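Local atomic coordinates of chorismate mutase (Burkholderia thailandensis, PDB entry 6CNZ), a protein that probably catalyses the rearrangement of chorismate to prephenate, as an all-helical chorismate mutase of the type II family. Residues A[21-25]-A[145-149]; A[28-34]-A[82-87]. All coordinates share one frame; numbering follows the deposited sequence.

Interaction 1. Residues A[21-25]-A[145-149]. With NO3 (nitrate ion), chain G.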
# COMPACT_ATOMS: atom_id res chain seq x y z
N VAL A 21 -6.35 -2.36 -8.12
CA VAL A 21 -5.88 -3.55 -7.40
C VAL A 21 -4.92 -3.16 -6.28
O VAL A 21 -5.05 -3.61 -5.14
CB VAL A 21 -5.22 -4.53 -8.40
CG1 VAL A 21 -4.58 -5.73 -7.68
CG2 VAL A 21 -6.24 -5.00 -9.41
N ALA A 22 -3.93 -2.33 -6.60
CA ALA A 22 -2.92 -1.96 -5.60
C ALA A 22 -3.56 -1.29 -4.40
O ALA A 22 -3.21 -1.60 -3.25
CB ALA A 22 -1.88 -1.04 -6.22
N LEU A 23 -4.52 -0.40 -4.63
CA LEU A 23 -5.13 0.31 -3.51
C LEU A 23 -6.04 -0.62 -2.71
O LEU A 23 -6.07 -0.55 -1.47
CB LEU A 23 -5.87 1.55 -4.00
CG LEU A 23 -4.95 2.69 -4.48
CD1 LEU A 23 -5.73 3.67 -5.35
CD2 LEU A 23 -4.23 3.41 -3.31
N ALA A 24 -6.78 -1.50 -3.40
CA ALA A 24 -7.63 -2.45 -2.70
C ALA A 24 -6.79 -3.36 -1.82
O ALA A 24 -7.18 -3.69 -0.70
CB ALA A 24 -8.45 -3.29 -3.68
N SER A 25 -5.64 -3.77 -2.32
CA SER A 25 -4.75 -4.60 -1.52
C SER A 25 -4.18 -3.81 -0.35
O SER A 25 -4.06 -4.34 0.77
CB SER A 25 -3.62 -5.15 -2.42
OG SER A 25 -2.60 -5.75 -1.65
N SER A 145 -4.56 -8.44 -13.77
CA SER A 145 -3.95 -7.52 -12.81
C SER A 145 -3.85 -8.15 -11.43
O SER A 145 -2.85 -7.99 -10.73
CB SER A 145 -4.74 -6.21 -12.73
OG SER A 145 -4.82 -5.58 -13.99
N ILE A 146 -4.90 -8.86 -11.02
CA ILE A 146 -4.90 -9.48 -9.70
C ILE A 146 -3.79 -10.51 -9.59
O ILE A 146 -3.05 -10.55 -8.59
CB ILE A 146 -6.27 -10.11 -9.42
CG1 ILE A 146 -7.33 -9.02 -9.20
CG2 ILE A 146 -6.15 -11.04 -8.24
CD1 ILE A 146 -8.78 -9.58 -9.24
N ALA A 147 -3.66 -11.36 -10.60
CA ALA A 147 -2.60 -12.36 -10.59
C ALA A 147 -1.22 -11.70 -10.64
O ALA A 147 -0.30 -12.15 -9.95
CB ALA A 147 -2.76 -13.32 -11.76
N ASN A 148 -1.04 -10.68 -11.48
CA ASN A 148 0.23 -9.98 -11.51
C ASN A 148 0.58 -9.47 -10.12
O ASN A 148 1.71 -9.65 -9.64
CB ASN A 148 0.17 -8.81 -12.49
CG ASN A 148 0.34 -9.24 -13.95
OD1 ASN A 148 0.83 -10.34 -14.23
ND2 ASN A 148 -0.07 -8.37 -14.88
N TRP A 149 -0.39 -8.85 -9.45
CA TRP A 149 -0.13 -8.26 -8.14
C TRP A 149 0.15 -9.34 -7.11
O TRP A 149 1.05 -9.19 -6.28
CB TRP A 149 -1.32 -7.40 -7.72
CG TRP A 149 -1.18 -6.82 -6.37
CD1 TRP A 149 -1.71 -7.32 -5.21
CD2 TRP A 149 -0.48 -5.62 -6.02
NE1 TRP A 149 -1.38 -6.50 -4.17
CE2 TRP A 149 -0.64 -5.45 -4.63
CE3 TRP A 149 0.26 -4.68 -6.74
CZ2 TRP A 149 -0.08 -4.37 -3.94
CZ3 TRP A 149 0.81 -3.59 -6.05
CH2 TRP A 149 0.63 -3.45 -4.67
N NO3 G . -3.20 -9.04 -1.47
O1 NO3 G . -3.78 -8.10 -0.83
O2 NO3 G . -3.33 -10.24 -1.10
O3 NO3 G . -2.48 -8.76 -2.48
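Trp-149 reaches from helix 138-153 to Val-21, Ala-22 and Ser-25, three residues on one side of helix 15-29. Trp-149 CB lies 3.7 Å from Val-21 CG1, and the same methyl stays beside CG, coming at the indole obliquely. CG is anti to the backbone N (chi1 177°), which carries the ring out from its own helix and across to the other. Farther along, the six-membered ring lies against Ala-22: the CA sits over one face, 4.0 Å from the ring centroid and almost on the normal, a CH-pi contact, while Ala-22 CB packs 3.7 Å from CZ3. On the pyrrole side NE1 gives its N-H to two acceptors. Ser-25 OG, near the ring plane, is 2.9 Å from NE1, and the in-plane O3 of a nitrate ion, probably from the crystallisation liquor, is 3.0 Å from it; both bonds are bent and weak. Ser-25 OG in turn donates to nitrate O1 at 2.8 Å, closing a small polar ring of hydroxyl, indole and anion. Gln-159 also holds the nitrate. Val-21 CG2 turns instead to Ser-145 CB, at 3.8 Å, with Ile-146 CG1 slightly farther away. The short helical segments cross at -58° with axes 10.6 Å apart, a spacing bridged by the indole and by both methyls of Val-21. This is buried helix packing beside the dimer interface: Leu-163 of helix 157-166 touches Ser-25 and Trp-149, Leu-23 faces helix 107-129, and from the second subunit Ala-22 meets Ala-22, Asn-19 packs on Trp-149 and Trp-149 on Leu-23.

Interaction 2. Residues A[28-34]-A[82-87]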
# COMPACT_ATOMS: atom_id res chain seq x y z
N LEU A 28 -6.85 -3.66 2.25
CA LEU A 28 -7.02 -4.97 2.87
C LEU A 28 -5.90 -5.30 3.84
O LEU A 28 -6.13 -6.00 4.83
CB LEU A 28 -7.11 -6.04 1.77
CG LEU A 28 -7.49 -7.45 2.18
CD1 LEU A 28 -8.79 -7.44 3.02
CD2 LEU A 28 -7.63 -8.36 0.93
N ALA A 29 -4.69 -4.82 3.59
CA ALA A 29 -3.59 -5.13 4.48
C ALA A 29 -3.76 -4.48 5.85
O ALA A 29 -3.17 -4.95 6.83
CB ALA A 29 -2.26 -4.69 3.86
N LEU A 30 -4.53 -3.40 5.94
CA LEU A 30 -4.80 -2.78 7.23
C LEU A 30 -5.80 -3.58 8.06
O LEU A 30 -6.06 -3.23 9.21
CB LEU A 30 -5.29 -1.34 7.02
CG LEU A 30 -4.29 -0.34 6.43
CD1 LEU A 30 -5.01 0.89 5.88
CD2 LEU A 30 -3.28 0.08 7.49
N ALA A 31 -6.35 -4.67 7.51
CA ALA A 31 -7.24 -5.52 8.31
C ALA A 31 -6.47 -6.29 9.38
O ALA A 31 -7.04 -6.61 10.43
CB ALA A 31 -8.01 -6.49 7.40
N GLU A 32 -5.19 -6.57 9.15
CA GLU A 32 -4.40 -7.22 10.19
C GLU A 32 -4.30 -6.35 11.44
O GLU A 32 -4.63 -6.84 12.53
CB GLU A 32 -3.01 -7.62 9.63
CG GLU A 32 -2.18 -8.58 10.53
CD GLU A 32 -1.58 -7.94 11.78
OE1 GLU A 32 -1.36 -6.70 11.82
OE2 GLU A 32 -1.31 -8.67 12.75
N PRO A 33 -3.86 -5.08 11.37
CA PRO A 33 -3.85 -4.28 12.61
C PRO A 33 -5.24 -3.99 13.17
O PRO A 33 -5.38 -3.84 14.39
CB PRO A 33 -3.11 -3.00 12.20
CG PRO A 33 -3.15 -2.93 10.73
CD PRO A 33 -3.13 -4.40 10.29
N VAL A 34 -6.28 -3.91 12.34
CA VAL A 34 -7.64 -3.85 12.88
C VAL A 34 -7.92 -5.11 13.69
O VAL A 34 -8.35 -5.04 14.85
CB VAL A 34 -8.68 -3.68 11.75
CG1 VAL A 34 -10.08 -3.74 12.32
CG2 VAL A 34 -8.48 -2.38 10.98
N ALA A 82 -14.48 -8.20 2.52
CA ALA A 82 -13.11 -8.71 2.41
C ALA A 82 -12.33 -8.48 3.70
O ALA A 82 -11.59 -9.36 4.16
CB ALA A 82 -12.40 -8.04 1.23
N SER A 83 -12.49 -7.29 4.28
CA SER A 83 -11.83 -7.00 5.55
C SER A 83 -12.29 -7.98 6.63
O SER A 83 -11.47 -8.60 7.32
CB SER A 83 -12.13 -5.55 5.96
OG SER A 83 -11.54 -5.23 7.20
N LYS A 84 -13.60 -8.17 6.77
CA LYS A 84 -14.11 -9.04 7.83
C LYS A 84 -13.70 -10.49 7.60
O LYS A 84 -13.38 -11.21 8.55
CB LYS A 84 -15.64 -8.91 7.91
CG LYS A 84 -16.09 -7.62 8.56
CD LYS A 84 -17.53 -7.26 8.21
CE LYS A 84 -18.54 -8.12 8.93
NZ LYS A 84 -19.93 -7.61 8.69
N GLN A 85 -13.71 -10.94 6.34
CA GLN A 85 -13.21 -12.26 6.01
C GLN A 85 -11.78 -12.45 6.51
O GLN A 85 -11.45 -13.43 7.18
CB GLN A 85 -13.30 -12.45 4.50
CG GLN A 85 -13.00 -13.83 3.96
CD GLN A 85 -12.97 -13.80 2.44
OE1 GLN A 85 -13.72 -13.05 1.82
NE2 GLN A 85 -12.06 -14.57 1.85
N LEU A 86 -10.89 -11.52 6.15
CA LEU A 86 -9.51 -11.61 6.60
C LEU A 86 -9.42 -11.58 8.13
O LEU A 86 -8.70 -12.39 8.74
CB LEU A 86 -8.68 -10.46 5.99
CG LEU A 86 -7.17 -10.47 6.27
CD1 LEU A 86 -6.59 -11.87 6.15
CD2 LEU A 86 -6.43 -9.53 5.31
N GLN A 87 -10.14 -10.66 8.77
CA GLN A 87 -10.08 -10.56 10.24
C GLN A 87 -10.54 -11.85 10.90
O GLN A 87 -9.95 -12.30 11.89
CB GLN A 87 -10.92 -9.38 10.75
CG GLN A 87 -10.45 -7.97 10.31
CD GLN A 87 -11.44 -6.88 10.75
OE1 GLN A 87 -11.82 -6.81 11.91
NE2 GLN A 87 -11.88 -6.05 9.80
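Helix-to-helix packing inside the all-helical chorismate mutase fold joins 28-34, where helix 15-29 passes through a turn at Leu-30 into helix 31-41, to the long helix 69-96. Leu-28 and Leu-86 form the apolar end. CD2 of Leu-86 rests 3.6 Å from the carbonyl O of Leu-28 and also meets CG and CD1 of that leucine. CD1 of Leu-28 continues across helix 69-96 to the Ala-82 carbonyl O, at 3.6 Å, and packs on Ala-82 CB. Ala-31, just past the turn, brings the backbones closest: its CA is 5.6 Å from that of Ser-83, and its small CB fits between Ser-83 OG and Leu-86 CD2. Gln-87 makes the polar end. With the chain extended beyond it (chi2 174°), Gln-87 CG passes 3.7 Å from Ala-31 O, and the amide comes beside Val-34 CG1, 3.6 Å from Gln-87 OE1. Lys-38 of helix 31-41 weakly holds that oxygen. The side chain of Ser-83 is about 4 Å from a bound nitrate ion, probably from the crystallisation liquor, which may mark a pocket. Within helix 69-96, Gln-87 NE2 donates to Ser-83 OG at 2.7 Å, the hydroxyl lying only 5° out of the amide plane.

Both contacts are buried and share helix 15-29, interaction 1 using its middle and interaction 2 its last turn and the start of helix 31-41; their centres are 16 Å apart. Interaction 1 ties this helix to helix 138-153, much later in the chain, and borders the second subunit, whereas interaction 2 lies wholly within its own subunit. An indole and a valine fill 21-25/145-149, while small alanine and serine side chains sit where the backbones of 28-34/82-87 come nearest, consistent with a slightly closer approach there. One weak N-H to hydroxyl bond, backed by a nitrate, crosses the first contact; in the second the crossing is by packing alone. Helix 157-166 lines both.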